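Local coordinates for protein trehalose-6-phosphate phosphatase (Cryptococcus neoformans, PDB 5DX9) that belongs to the trehalose-phosphatase family of the HAD clan and holds a magnesium ion in a Rossmann-like core, at residues F11-Y15 and D205-C209; R46-A50 and V295-E299. One frame throughout, in Å; residues are numbered along the deposited sequence.

From the N terminus, helix 8-17 comes first, and in interaction 1 it closes a long loop by packing on strand 206-211, in the middle of the parallel part of the main sheet. Helix 45-56 follows strand 21-25, and interaction 2 joins it to helix 291-306 near the C terminus, closing a still longer loop. The two loops cross, since 46-50 lies between 11-15 and 205-209 while 295-299 follows both. The contacts meet through Phe298, whose ring packs edge-to-face on Phe208 and also touches Phe11. Together they tie both ends of the chain and the helix 45-56 to one face of the sheet.

Interaction 1 (F11-Y15 and D205-C209); sequences FTDAY and DLIFC
The rings of Phe11 and Phe208 meet at a slant, with centroids 5.3 Å apart and planes inclined by 49°. CZ of Phe11 lies 3.9 Å from CD1 of Phe208 and also comes near its CB, and the two side chains run at about a right angle to each other. With CG of Phe11 anti to the backbone N (chi1 175°), the ring reaches from helix 8-17 across to strand 206-211. One strand repeat back, Leu206 also faces the helix and divides its two methyls between partners. CD1 lies 3.8 Å from CB of Ala14, whereas CD2 enters the corner between Phe11 and Tyr15, 4.0 Å from Phe11 CE1 and 3.9 Å from Tyr15 CB. The same methyl presses tightly on the helix backbone, 3.4 Å from Tyr15 CA. The hydroxyl of Tyr15 is hydrogen-bonded by Asn60 ND2, outside the contact. Phe271 of the adjacent strand 270-275 meets Phe11 edge-to-face, and Leu301 of helix 291-306 also touches Phe11, setting this helix-on-sheet contact in the layered core of the HAD fold. Because the side chains meet only through methyls, methylenes and aromatic carbons, with one methyl against the helix backbone, the two elements are held by shape and burial of apolar surface, with no polar bond between them to set the direction.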
loop_
_atom_site.group_PDB
_atom_site.type_symbol
_atom_site.label_atom_id
_atom_site.label_comp_id
_atom_site.label_asym_id
_atom_site.label_seq_id
_atom_site.Cartn_x
_atom_site.Cartn_y
_atom_site.Cartn_z
ATOM N N PHE A 11 -10.141 15.533 11.040
ATOM C CA PHE A 11 -9.254 15.360 9.894
ATOM C C PHE A 11 -9.397 16.516 8.912
ATOM O O PHE A 11 -8.410 16.991 8.353
ATOM C CB PHE A 11 -9.526 14.036 9.178
ATOM C CG PHE A 11 -8.717 13.859 7.931
ATOM C CD1 PHE A 11 -7.350 13.654 8.006
ATOM C CD2 PHE A 11 -9.314 13.913 6.685
ATOM C CE1 PHE A 11 -6.593 13.502 6.863
ATOM C CE2 PHE A 11 -8.562 13.757 5.535
ATOM C CZ PHE A 11 -7.201 13.554 5.624
ATOM N N THR A 12 -10.632 16.959 8.702
ATOM C CA THR A 12 -10.907 18.068 7.794
ATOM C C THR A 12 -10.142 19.324 8.200
ATOM O O THR A 12 -9.502 19.972 7.371
ATOM C CB THR A 12 -12.410 18.392 7.740
ATOM O OG1 THR A 12 -13.124 17.283 7.179
ATOM C CG2 THR A 12 -12.657 19.625 6.889
ATOM N N ASP A 13 -10.203 19.659 9.482
ATOM C CA ASP A 13 -9.559 20.864 9.981
ATOM C C ASP A 13 -8.038 20.760 9.901
ATOM O O ASP A 13 -7.355 21.736 9.586
ATOM C CB ASP A 13 -10.011 21.146 11.414
ATOM C CG ASP A 13 -11.439 21.670 11.481
ATOM O OD1 ASP A 13 -11.804 22.516 10.634
ATOM O OD2 ASP A 13 -12.199 21.235 12.374
ATOM N N ALA A 14 -7.511 19.570 10.177
ATOM C CA ALA A 14 -6.075 19.347 10.074
ATOM C C ALA A 14 -5.626 19.472 8.622
ATOM O O ALA A 14 -4.564 20.025 8.336
ATOM C CB ALA A 14 -5.704 17.991 10.635
ATOM N N TYR A 15 -6.451 18.965 7.712
ATOM C CA TYR A 15 -6.155 19.027 6.286
ATOM C C TYR A 15 -6.058 20.471 5.807
ATOM O O TYR A 15 -5.200 20.810 4.991
ATOM C CB TYR A 15 -7.225 18.277 5.489
ATOM C CG TYR A 15 -6.992 18.241 3.992
ATOM C CD1 TYR A 15 -6.433 17.125 3.383
ATOM C CD2 TYR A 15 -7.344 19.318 3.185
ATOM C CE1 TYR A 15 -6.226 17.085 2.014
ATOM C CE2 TYR A 15 -7.140 19.287 1.816
ATOM C CZ TYR A 15 -6.581 18.168 1.238
ATOM O OH TYR A 15 -6.375 18.130 -0.122
ATOM N N ASP A 205 3.348 17.522 7.300
ATOM C CA ASP A 205 2.782 17.754 8.627
ATOM C C ASP A 205 1.387 17.144 8.757
ATOM O O ASP A 205 0.727 17.292 9.785
ATOM C CB ASP A 205 2.743 19.254 8.943
ATOM C CG ASP A 205 2.021 20.057 7.882
ATOM O OD1 ASP A 205 1.809 19.522 6.776
ATOM O OD2 ASP A 205 1.667 21.226 8.151
ATOM N N LEU A 206 0.942 16.463 7.707
ATOM C CA LEU A 206 -0.285 15.676 7.768
ATOM C C LEU A 206 -0.133 14.436 6.905
ATOM O O LEU A 206 0.129 14.537 5.706
ATOM C CB LEU A 206 -1.495 16.487 7.306
ATOM C CG LEU A 206 -2.838 15.760 7.390
ATOM C CD1 LEU A 206 -3.301 15.653 8.834
ATOM C CD2 LEU A 206 -3.892 16.444 6.541
ATOM N N ILE A 207 -0.289 13.266 7.513
ATOM C CA ILE A 207 -0.227 12.020 6.765
ATOM C C ILE A 207 -1.548 11.266 6.837
ATOM O O ILE A 207 -2.067 11.001 7.921
ATOM C CB ILE A 207 0.900 11.098 7.272
ATOM C CG1 ILE A 207 2.267 11.743 7.037
ATOM C CG2 ILE A 207 0.838 9.751 6.570
ATOM C CD1 ILE A 207 3.427 10.881 7.482
ATOM N N PHE A 208 -2.094 10.937 5.672
ATOM C CA PHE A 208 -3.236 10.042 5.601
ATOM C C PHE A 208 -2.831 8.766 4.876
ATOM O O PHE A 208 -2.175 8.817 3.836
ATOM C CB PHE A 208 -4.423 10.698 4.898
ATOM C CG PHE A 208 -5.629 9.810 4.810
ATOM C CD1 PHE A 208 -6.545 9.759 5.847
ATOM C CD2 PHE A 208 -5.834 9.003 3.702
ATOM C CE1 PHE A 208 -7.652 8.936 5.774
ATOM C CE2 PHE A 208 -6.938 8.176 3.623
ATOM C CZ PHE A 208 -7.847 8.142 4.663
ATOM N N CYS A 209 -3.216 7.625 5.439
ATOM C CA CYS A 209 -2.907 6.324 4.854
ATOM C C CYS A 209 -4.062 5.366 5.098
ATOM O O CYS A 209 -4.486 5.179 6.237
ATOM C CB CYS A 209 -1.609 5.757 5.440
ATOM S SG CYS A 209 -1.079 4.145 4.767
#

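Interaction 2 (R46-A50 and V295-E299); sequences RTRNA and VEAFE
Two helices flanking the main sheet, 45-56 and 291-306, pack here at 53°, their local axes 9.9 Å apart, with a salt-bridge network of Arg46, Glu296 and Glu299 along the outer side. Arg46 takes hold of Glu299 side-on with two nitrogens, one for each carboxylate oxygen. Its NE donates to OE2 of Glu299 at 3.0 Å, an almost straight bond (172°) that lies in the guanidinium plane and uses the syn lone pair. The second bond, from Arg46 NH2 to Glu299 OE1, is shorter at 2.7 Å but more bent, and OE1 sits somewhat off the guanidinium plane; the two flat groups are nevertheless nearly coplanar. A water donates to both Arg46 O and Glu299 OE2, so that OE2 accepts from this water as well as from NE. A bend at chi3 (58°) turns the guanidinium of Arg46 across the end of Glu299, whose own chain is extended beyond CG. Glu296 approaches obliquely from the preceding turn, placing OE2 3.5 Å from NH2 of Arg46, a longer salt bridge that adds a second negative charge beside the same nitrogen. Beneath the charges the helix-helix interface of this alpha/beta core turns largely apolar: CG1 of Val295 lies 4.4 Å from CB of Ala50, while its CG2 packs 3.6 Å from OG1 of Thr47, a hydroxyl whose hydrogen bond goes to Thr44 OG1, earlier in the chain. Farther inward, Phe298 carries its ring away from helix 45-56 to meet Phe25 of the sheet edge-to-face.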
loop_
_atom_site.group_PDB
_atom_site.type_symbol
_atom_site.label_atom_id
_atom_site.label_comp_id
_atom_site.label_asym_id
_atom_site.label_seq_id
_atom_site.Cartn_x
_atom_site.Cartn_y
_atom_site.Cartn_z
ATOM N N ARG A 46 -16.749 9.351 -9.730
ATOM C CA ARG A 46 -16.562 10.153 -8.527
ATOM C C ARG A 46 -15.203 9.896 -7.884
ATOM O O ARG A 46 -14.556 10.822 -7.397
ATOM C CB ARG A 46 -17.682 9.873 -7.522
ATOM C CG ARG A 46 -19.035 10.433 -7.933
ATOM C CD ARG A 46 -20.151 9.908 -7.041
ATOM N NE ARG A 46 -19.934 10.212 -5.629
ATOM C CZ ARG A 46 -20.724 9.789 -4.646
ATOM N NH1 ARG A 46 -21.783 9.044 -4.922
ATOM N NH2 ARG A 46 -20.457 10.109 -3.387
ATOM N N THR A 47 -14.772 8.638 -7.889
ATOM C CA THR A 47 -13.492 8.262 -7.294
ATOM C C THR A 47 -12.334 8.877 -8.065
ATOM O O THR A 47 -11.421 9.465 -7.480
ATOM C CB THR A 47 -13.315 6.732 -7.250
ATOM O OG1 THR A 47 -14.280 6.162 -6.357
ATOM C CG2 THR A 47 -11.916 6.366 -6.777
ATOM N N ARG A 48 -12.380 8.736 -9.386
ATOM C CA ARG A 48 -11.363 9.303 -10.260
ATOM C C ARG A 48 -11.278 10.814 -10.080
ATOM O O ARG A 48 -10.189 11.385 -10.069
ATOM C CB ARG A 48 -11.658 8.950 -11.720
ATOM C CG ARG A 48 -10.933 9.817 -12.736
ATOM C CD ARG A 48 -10.985 9.202 -14.132
ATOM N NE ARG A 48 -12.306 8.673 -14.458
ATOM C CZ ARG A 48 -12.642 7.391 -14.356
ATOM N NH1 ARG A 48 -11.749 6.503 -13.939
ATOM N NH2 ARG A 48 -13.868 6.995 -14.675
ATOM N N ASN A 49 -12.432 11.453 -9.928
ATOM C CA ASN A 49 -12.483 12.898 -9.736
ATOM C C ASN A 49 -11.840 13.334 -8.422
ATOM O O ASN A 49 -11.100 14.318 -8.378
ATOM C CB ASN A 49 -13.928 13.394 -9.794
ATOM C CG ASN A 49 -14.542 13.248 -11.172
ATOM O OD1 ASN A 49 -13.835 13.053 -12.162
ATOM N ND2 ASN A 49 -15.863 13.352 -11.245
ATOM N N ALA A 50 -12.124 12.592 -7.354
ATOM C CA ALA A 50 -11.618 12.925 -6.027
ATOM C C ALA A 50 -10.094 12.902 -5.984
ATOM O O ALA A 50 -9.462 13.872 -5.566
ATOM C CB ALA A 50 -12.191 11.968 -4.990
ATOM N N VAL A 295 -13.733 7.284 0.063
ATOM C CA VAL A 295 -13.837 8.272 -1.007
ATOM C C VAL A 295 -14.720 9.446 -0.605
ATOM O O VAL A 295 -14.346 10.601 -0.795
ATOM C CB VAL A 295 -14.399 7.650 -2.296
ATOM C CG1 VAL A 295 -14.702 8.736 -3.322
ATOM C CG2 VAL A 295 -13.424 6.629 -2.855
ATOM N N GLU A 296 -15.888 9.140 -0.051
ATOM C CA GLU A 296 -16.835 10.169 0.369
ATOM C C GLU A 296 -16.238 11.093 1.428
ATOM O O GLU A 296 -16.570 12.275 1.485
ATOM C CB GLU A 296 -18.122 9.530 0.897
ATOM C CG GLU A 296 -18.924 8.793 -0.166
ATOM C CD GLU A 296 -20.280 8.337 0.336
ATOM O OE1 GLU A 296 -20.421 8.130 1.562
ATOM O OE2 GLU A 296 -21.206 8.195 -0.493
ATOM N N ALA A 297 -15.360 10.551 2.264
ATOM C CA ALA A 297 -14.667 11.362 3.259
ATOM C C ALA A 297 -13.904 12.497 2.587
ATOM O O ALA A 297 -13.907 13.634 3.061
ATOM C CB ALA A 297 -13.722 10.505 4.078
ATOM N N PHE A 298 -13.253 12.182 1.475
ATOM C CA PHE A 298 -12.475 13.178 0.764
ATOM C C PHE A 298 -13.349 14.004 -0.167
ATOM O O PHE A 298 -13.003 15.132 -0.499
ATOM C CB PHE A 298 -11.336 12.516 -0.007
ATOM C CG PHE A 298 -10.156 12.170 0.852
ATOM C CD1 PHE A 298 -9.175 13.111 1.114
ATOM C CD2 PHE A 298 -10.033 10.909 1.409
ATOM C CE1 PHE A 298 -8.091 12.800 1.907
ATOM C CE2 PHE A 298 -8.949 10.590 2.201
ATOM C CZ PHE A 298 -7.977 11.536 2.450
ATOM N N GLU A 299 -14.486 13.450 -0.577
ATOM C CA GLU A 299 -15.444 14.208 -1.372
ATOM C C GLU A 299 -16.072 15.321 -0.537
ATOM O O GLU A 299 -16.179 16.461 -0.987
ATOM C CB GLU A 299 -16.536 13.295 -1.932
ATOM C CG GLU A 299 -16.081 12.397 -3.072
ATOM C CD GLU A 299 -17.215 11.573 -3.642
ATOM O OE1 GLU A 299 -17.871 10.847 -2.868
ATOM O OE2 GLU A 299 -17.457 11.655 -4.863
HETATM O O HOH W 1 -15.746 12.863 -6.484
#